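PDB 5YS9: acyl-coenzyme A oxidase 3 from Yarrowia lipolytica, which oxidises fatty acyl-CoA to the trans-2-enoyl-CoA with FAD and molecular oxygen, releasing hydrogen peroxide in peroxisomal beta-oxidation. Local coordinates for residues A[185-199]-A[262-276]. Numbering follows the deposited sequence.
Sequences DEFIINTPNTGATKW and GWIQFTNVRIPRQNM
Arg273 meets Asp185 with both backbone and side chain. Its N donates to Asp185 O at 3.0 Å. CB touches Asp185 O and OD1. With chi1 at -168°, CG lies opposite the backbone N, which carries it past Phe187 CE2 and brings CD against Asp185 OD1. NE donates to Val283 O. CZ lies near both carboxylate oxygens. At the tip, NH2 forms a salt bridge with the Asp185 carboxylate and donates to OD1 at 2.8 Å, on its syn lone pair. Carboxylate and guanidinium are nearly coplanar, 26° apart, and Tyr180 OH also binds OD1. With an alanine here, Asp185 would probably lose its charged mate, Val283 O its donor and Phe187 CE2 part of its cover.

Strand 186-190 runs antiparallel to 269-272 in the beta domain of the acyl-CoA oxidase and dehydrogenase fold. Phe187 pairs with Ile271, and Ile189 with Val269, each through two backbone hydrogen bonds. All four share one face; Phe187, Ile189 and Ile271 pack on strands 210-219 and 222-232, Val269 on Ile245. Met276 SD lies obliquely to the Phe187 ring, a Met-aromatic contact with the centroid 4.8 Å away. Ile189 CG2 sits over one face of Phe266, offset toward the rim, in a CH-pi contact. Ile264 CG2 lies over the opposite face, also toward the rim.

Thr191 grips Phe266 twice: its N donates to Phe266 O at 2.8 Å, and its OG1 accepts from Phe266 N at 2.9 Å. Nearby, Asn190 OD1 takes the N-H of Asn268 in its amide plane at 3.2 Å. At the end of the loop after strand 186-190, Thr197 OG1 accepts from Gln265 NE2 at 3.0 Å and donates to Thr194 O. Trp199 CE3 packs against Trp263 CB. The Trp199 side chain lies about 7 Å from the bound FAD, and its ring meets His433 of the second subunit edge-to-face.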
loop_
_atom_site.group_PDB
_atom_site.type_symbol
_atom_site.label_atom_id
_atom_site.label_comp_id
_atom_site.label_asym_id
_atom_site.label_seq_id
_atom_site.Cartn_x
_atom_site.Cartn_y
_atom_site.Cartn_z
ATOM N N ASP A 185 42.513 27.328 -12.509
ATOM C CA ASP A 185 41.652 26.701 -13.496
ATOM C C ASP A 185 40.850 25.524 -12.930
ATOM O O ASP A 185 40.787 24.459 -13.518
ATOM C CB ASP A 185 42.459 26.268 -14.708
ATOM C CG ASP A 185 41.613 26.115 -15.927
ATOM O OD1 ASP A 185 40.576 26.781 -16.011
ATOM O OD2 ASP A 185 41.975 25.328 -16.801
ATOM N N GLU A 186 40.262 25.741 -11.765
ATOM C CA GLU A 186 39.547 24.728 -11.012
ATOM C C GLU A 186 38.127 25.162 -10.625
ATOM O O GLU A 186 37.790 26.346 -10.632
ATOM C CB GLU A 186 40.354 24.412 -9.753
ATOM C CG GLU A 186 41.653 23.634 -10.014
ATOM C CD GLU A 186 42.365 23.231 -8.719
ATOM O OE1 GLU A 186 42.451 24.056 -7.783
ATOM O OE2 GLU A 186 42.833 22.080 -8.629
ATOM N N PHE A 187 37.287 24.178 -10.318
ATOM C CA PHE A 187 36.069 24.418 -9.542
ATOM C C PHE A 187 36.273 23.977 -8.094
ATOM O O PHE A 187 36.918 22.974 -7.840
ATOM C CB PHE A 187 34.857 23.704 -10.135
ATOM C CG PHE A 187 34.426 24.254 -11.451
ATOM C CD1 PHE A 187 33.803 25.486 -11.520
ATOM C CD2 PHE A 187 34.651 23.538 -12.625
ATOM C CE1 PHE A 187 33.396 25.990 -12.735
ATOM C CE2 PHE A 187 34.263 24.045 -13.848
ATOM C CZ PHE A 187 33.627 25.273 -13.906
ATOM N N ILE A 188 35.719 24.762 -7.172
ATOM C CA ILE A 188 35.559 24.384 -5.792
ATOM C C ILE A 188 34.111 23.917 -5.598
ATOM O O ILE A 188 33.183 24.729 -5.663
ATOM C CB ILE A 188 35.837 25.562 -4.853
ATOM C CG1 ILE A 188 37.266 26.101 -5.086
ATOM C CG2 ILE A 188 35.660 25.134 -3.391
ATOM C CD1 ILE A 188 37.641 27.260 -4.148
ATOM N N ILE A 189 33.941 22.617 -5.321
ATOM C CA ILE A 189 32.648 22.034 -4.986
ATOM C C ILE A 189 32.411 22.087 -3.471
ATOM O O ILE A 189 33.226 21.556 -2.693
ATOM C CB ILE A 189 32.525 20.578 -5.435
ATOM C CG1 ILE A 189 32.974 20.396 -6.919
ATOM C CG2 ILE A 189 31.092 20.104 -5.207
ATOM C CD1 ILE A 189 32.363 21.384 -7.906
ATOM N N ASN A 190 31.315 22.743 -3.059
ATOM C CA ASN A 190 31.058 22.972 -1.653
ATOM C C ASN A 190 29.596 22.770 -1.277
ATOM O O ASN A 190 28.674 23.252 -1.954
ATOM C CB ASN A 190 31.553 24.356 -1.176
ATOM C CG ASN A 190 31.649 24.452 0.343
ATOM O OD1 ASN A 190 32.494 23.779 0.993
ATOM N ND2 ASN A 190 30.747 25.238 0.933
ATOM N N THR A 191 29.423 22.072 -0.158
ATOM C CA THR A 191 28.138 21.889 0.484
ATOM C C THR A 191 28.052 22.974 1.608
ATOM O O THR A 191 28.661 22.827 2.644
ATOM C CB THR A 191 28.068 20.453 1.115
ATOM O OG1 THR A 191 28.366 19.429 0.142
ATOM C CG2 THR A 191 26.701 20.213 1.752
ATOM N N PRO A 192 27.266 24.048 1.436
ATOM C CA PRO A 192 27.322 25.167 2.437
ATOM C C PRO A 192 26.738 24.915 3.866
ATOM O O PRO A 192 27.229 25.462 4.837
ATOM C CB PRO A 192 26.571 26.293 1.735
ATOM C CG PRO A 192 25.607 25.569 0.805
ATOM C CD PRO A 192 26.334 24.333 0.327
ATOM N N ASN A 193 25.695 24.108 3.925
ATOM C CA ASN A 193 25.095 23.670 5.157
ATOM C C ASN A 193 24.716 22.216 5.014
ATOM O O ASN A 193 24.703 21.689 3.928
ATOM C CB ASN A 193 23.901 24.532 5.560
ATOM C CG ASN A 193 22.709 24.347 4.659
ATOM O OD1 ASN A 193 22.536 25.074 3.705
ATOM N ND2 ASN A 193 21.879 23.385 4.969
ATOM N N THR A 194 24.451 21.558 6.124
ATOM C CA THR A 194 24.175 20.131 6.110
ATOM C C THR A 194 22.847 19.799 5.437
ATOM O O THR A 194 22.602 18.677 5.053
ATOM C CB THR A 194 24.409 19.427 7.476
ATOM O OG1 THR A 194 23.242 18.724 7.887
ATOM C CG2 THR A 194 24.824 20.376 8.547
ATOM N N GLY A 195 22.008 20.807 5.287
ATOM C CA GLY A 195 20.783 20.708 4.528
ATOM C C GLY A 195 21.038 20.386 3.068
ATOM O O GLY A 195 20.225 19.773 2.412
ATOM N N ALA A 196 22.161 20.839 2.548
ATOM C CA ALA A 196 22.486 20.648 1.151
ATOM C C ALA A 196 23.297 19.384 0.950
ATOM O O ALA A 196 23.879 19.175 -0.091
ATOM C CB ALA A 196 23.211 21.854 0.593
ATOM N N THR A 197 23.360 18.556 1.976
ATOM C CA THR A 197 24.035 17.284 1.856
ATOM C C THR A 197 23.334 16.473 0.786
ATOM O O THR A 197 22.127 16.328 0.808
ATOM C CB THR A 197 23.952 16.502 3.184
ATOM O OG1 THR A 197 24.663 17.199 4.202
ATOM C CG2 THR A 197 24.536 15.136 3.056
ATOM N N LYS A 198 24.104 15.917 -0.135
ATOM C CA LYS A 198 23.571 14.995 -1.104
ATOM C C LYS A 198 22.944 13.802 -0.345
ATOM O O LYS A 198 23.418 13.430 0.783
ATOM C CB LYS A 198 24.614 14.520 -2.104
ATOM C CG LYS A 198 25.242 15.589 -2.964
ATOM C CD LYS A 198 24.202 16.367 -3.769
ATOM C CE LYS A 198 24.816 17.266 -4.841
ATOM N NZ LYS A 198 23.797 18.106 -5.544
ATOM N N TRP A 199 21.848 13.292 -0.925
ATOM C CA TRP A 199 20.988 12.355 -0.242
ATOM C C TRP A 199 20.360 11.415 -1.215
ATOM O O TRP A 199 20.062 11.796 -2.329
ATOM C CB TRP A 199 19.883 13.089 0.550
ATOM C CG TRP A 199 19.470 12.291 1.792
ATOM C CD1 TRP A 199 18.432 11.407 1.895
ATOM C CD2 TRP A 199 20.136 12.251 3.054
ATOM N NE1 TRP A 199 18.409 10.824 3.148
ATOM C CE2 TRP A 199 19.433 11.350 3.886
ATOM C CE3 TRP A 199 21.246 12.904 3.578
ATOM C CZ2 TRP A 199 19.801 11.108 5.218
ATOM C CZ3 TRP A 199 21.620 12.642 4.921
ATOM C CH2 TRP A 199 20.901 11.762 5.705
ATOM N N GLY A 262 23.741 6.504 -0.271
ATOM C CA GLY A 262 24.559 7.171 0.660
ATOM C C GLY A 262 24.313 8.647 0.577
ATOM O O GLY A 262 23.762 9.115 -0.418
ATOM N N TRP A 263 24.710 9.341 1.648
ATOM C CA TRP A 263 24.781 10.795 1.692
ATOM C C TRP A 263 26.184 11.229 1.364
ATOM O O TRP A 263 27.094 10.493 1.638
ATOM C CB TRP A 263 24.433 11.352 3.073
ATOM C CG TRP A 263 25.237 10.852 4.227
ATOM C CD1 TRP A 263 24.920 9.789 4.994
ATOM C CD2 TRP A 263 26.448 11.383 4.762
ATOM N NE1 TRP A 263 25.848 9.603 5.961
ATOM C CE2 TRP A 263 26.799 10.571 5.865
ATOM C CE3 TRP A 263 27.268 12.462 4.439
ATOM C CZ2 TRP A 263 27.930 10.799 6.651
ATOM C CZ3 TRP A 263 28.414 12.704 5.228
ATOM C CH2 TRP A 263 28.721 11.883 6.319
ATOM N N ILE A 264 26.343 12.409 0.775
ATOM C CA ILE A 264 27.654 12.984 0.508
ATOM C C ILE A 264 27.697 14.474 0.895
ATOM O O ILE A 264 26.796 15.239 0.578
ATOM C CB ILE A 264 28.060 12.882 -0.986
ATOM C CG1 ILE A 264 27.620 11.533 -1.611
ATOM C CG2 ILE A 264 29.573 13.097 -1.138
ATOM C CD1 ILE A 264 27.854 11.461 -3.116
ATOM N N GLN A 265 28.781 14.869 1.549
ATOM C CA GLN A 265 29.157 16.248 1.717
ATOM C C GLN A 265 30.508 16.500 1.055
ATOM O O GLN A 265 31.419 15.665 1.165
ATOM C CB GLN A 265 29.268 16.560 3.178
ATOM C CG GLN A 265 28.008 16.203 3.967
ATOM C CD GLN A 265 28.111 16.625 5.375
ATOM O OE1 GLN A 265 29.190 16.732 5.876
ATOM N NE2 GLN A 265 27.002 16.916 6.007
ATOM N N PHE A 266 30.601 17.658 0.371
ATOM C CA PHE A 266 31.832 18.193 -0.228
ATOM C C PHE A 266 32.258 19.435 0.524
ATOM O O PHE A 266 31.469 20.343 0.701
ATOM C CB PHE A 266 31.572 18.632 -1.663
ATOM C CG PHE A 266 30.937 17.589 -2.508
ATOM C CD1 PHE A 266 29.535 17.457 -2.544
ATOM C CD2 PHE A 266 31.704 16.775 -3.308
ATOM C CE1 PHE A 266 28.936 16.485 -3.323
ATOM C CE2 PHE A 266 31.100 15.801 -4.108
ATOM C CZ PHE A 266 29.725 15.644 -4.093
ATOM N N THR A 267 33.497 19.494 0.932
ATOM C CA THR A 267 34.029 20.667 1.614
ATOM C C THR A 267 35.266 21.110 0.852
ATOM O O THR A 267 36.302 20.414 0.840
ATOM C CB THR A 267 34.367 20.353 3.079
ATOM O OG1 THR A 267 33.239 19.703 3.701
ATOM C CG2 THR A 267 34.729 21.645 3.842
ATOM N N ASN A 268 35.109 22.207 0.121
ATOM C CA ASN A 268 36.210 22.822 -0.599
ATOM C C ASN A 268 36.996 21.869 -1.468
ATOM O O ASN A 268 38.212 21.927 -1.542
ATOM C CB ASN A 268 37.085 23.593 0.384
ATOM C CG ASN A 268 36.262 24.637 1.139
ATOM O OD1 ASN A 268 35.547 25.448 0.518
ATOM N ND2 ASN A 268 36.292 24.577 2.476
ATOM N N VAL A 269 36.261 21.015 -2.162
ATOM C CA VAL A 269 36.864 19.997 -3.006
ATOM C C VAL A 269 37.263 20.647 -4.338
ATOM O O VAL A 269 36.452 21.284 -5.015
ATOM C CB VAL A 269 35.877 18.845 -3.219
ATOM C CG1 VAL A 269 36.366 17.859 -4.249
ATOM C CG2 VAL A 269 35.633 18.164 -1.894
ATOM N N ARG A 270 38.521 20.483 -4.684
ATOM C CA ARG A 270 39.106 21.146 -5.810
ATOM C C ARG A 270 39.027 20.186 -6.983
ATOM O O ARG A 270 39.477 19.060 -6.872
ATOM C CB ARG A 270 40.552 21.533 -5.458
ATOM C CG ARG A 270 40.691 22.639 -4.388
ATOM C CD ARG A 270 41.677 23.722 -4.865
ATOM N NE ARG A 270 41.917 24.875 -3.966
ATOM C CZ ARG A 270 42.225 26.126 -4.358
ATOM N NH1 ARG A 270 42.332 26.466 -5.651
ATOM N NH2 ARG A 270 42.420 27.071 -3.440
ATOM N N ILE A 271 38.395 20.591 -8.081
ATOM C CA ILE A 271 38.411 19.779 -9.308
ATOM C C ILE A 271 38.869 20.618 -10.512
ATOM O O ILE A 271 38.631 21.820 -10.529
ATOM C CB ILE A 271 37.042 19.122 -9.648
ATOM C CG1 ILE A 271 35.969 20.152 -9.898
ATOM C CG2 ILE A 271 36.598 18.151 -8.561
ATOM C CD1 ILE A 271 34.727 19.544 -10.485
ATOM N N PRO A 272 39.485 19.990 -11.535
ATOM C CA PRO A 272 39.798 20.817 -12.717
ATOM C C PRO A 272 38.513 21.331 -13.397
ATOM O O PRO A 272 37.477 20.673 -13.300
ATOM C CB PRO A 272 40.590 19.856 -13.625
ATOM C CG PRO A 272 41.002 18.701 -12.757
ATOM C CD PRO A 272 39.886 18.583 -11.736
ATOM N N ARG A 273 38.573 22.503 -14.030
ATOM C CA ARG A 273 37.495 22.997 -14.929
ATOM C C ARG A 273 36.951 21.936 -15.924
ATOM O O ARG A 273 35.732 21.846 -16.207
ATOM C CB ARG A 273 38.006 24.188 -15.752
ATOM C CG ARG A 273 36.948 24.979 -16.519
ATOM C CD ARG A 273 37.572 26.136 -17.331
ATOM N NE ARG A 273 37.853 25.660 -18.694
ATOM C CZ ARG A 273 39.038 25.315 -19.182
ATOM N NH1 ARG A 273 39.111 24.840 -20.412
ATOM N NH2 ARG A 273 40.142 25.448 -18.470
ATOM N N GLN A 274 37.858 21.120 -16.437
ATOM C CA GLN A 274 37.516 20.151 -17.467
ATOM C C GLN A 274 36.563 19.038 -16.957
ATOM O O GLN A 274 36.064 18.216 -17.757
ATOM C CB GLN A 274 38.801 19.533 -18.045
ATOM C CG GLN A 274 39.681 20.477 -18.852
ATOM C CD GLN A 274 40.652 21.342 -18.051
ATOM O OE1 GLN A 274 40.661 21.368 -16.808
ATOM N NE2 GLN A 274 41.480 22.080 -18.777
ATOM N N ASN A 275 36.330 19.005 -15.639
ATOM C CA ASN A 275 35.502 17.969 -15.056
ATOM C C ASN A 275 34.060 18.320 -15.174
ATOM O O ASN A 275 33.229 17.437 -15.074
ATOM C CB ASN A 275 35.850 17.714 -13.592
ATOM C CG ASN A 275 36.990 16.732 -13.409
ATOM O OD1 ASN A 275 37.093 16.095 -12.372
ATOM N ND2 ASN A 275 37.842 16.600 -14.399
ATOM N N MET A 276 33.764 19.604 -15.346
ATOM C CA MET A 276 32.425 20.048 -15.699
ATOM C C MET A 276 32.102 19.512 -17.052
ATOM O O MET A 276 32.897 19.660 -17.970
ATOM C CB MET A 276 32.350 21.555 -15.781
ATOM C CG MET A 276 30.991 22.072 -16.256
ATOM S SD MET A 276 30.964 23.883 -16.296
ATOM C CE MET A 276 29.412 24.143 -17.176
#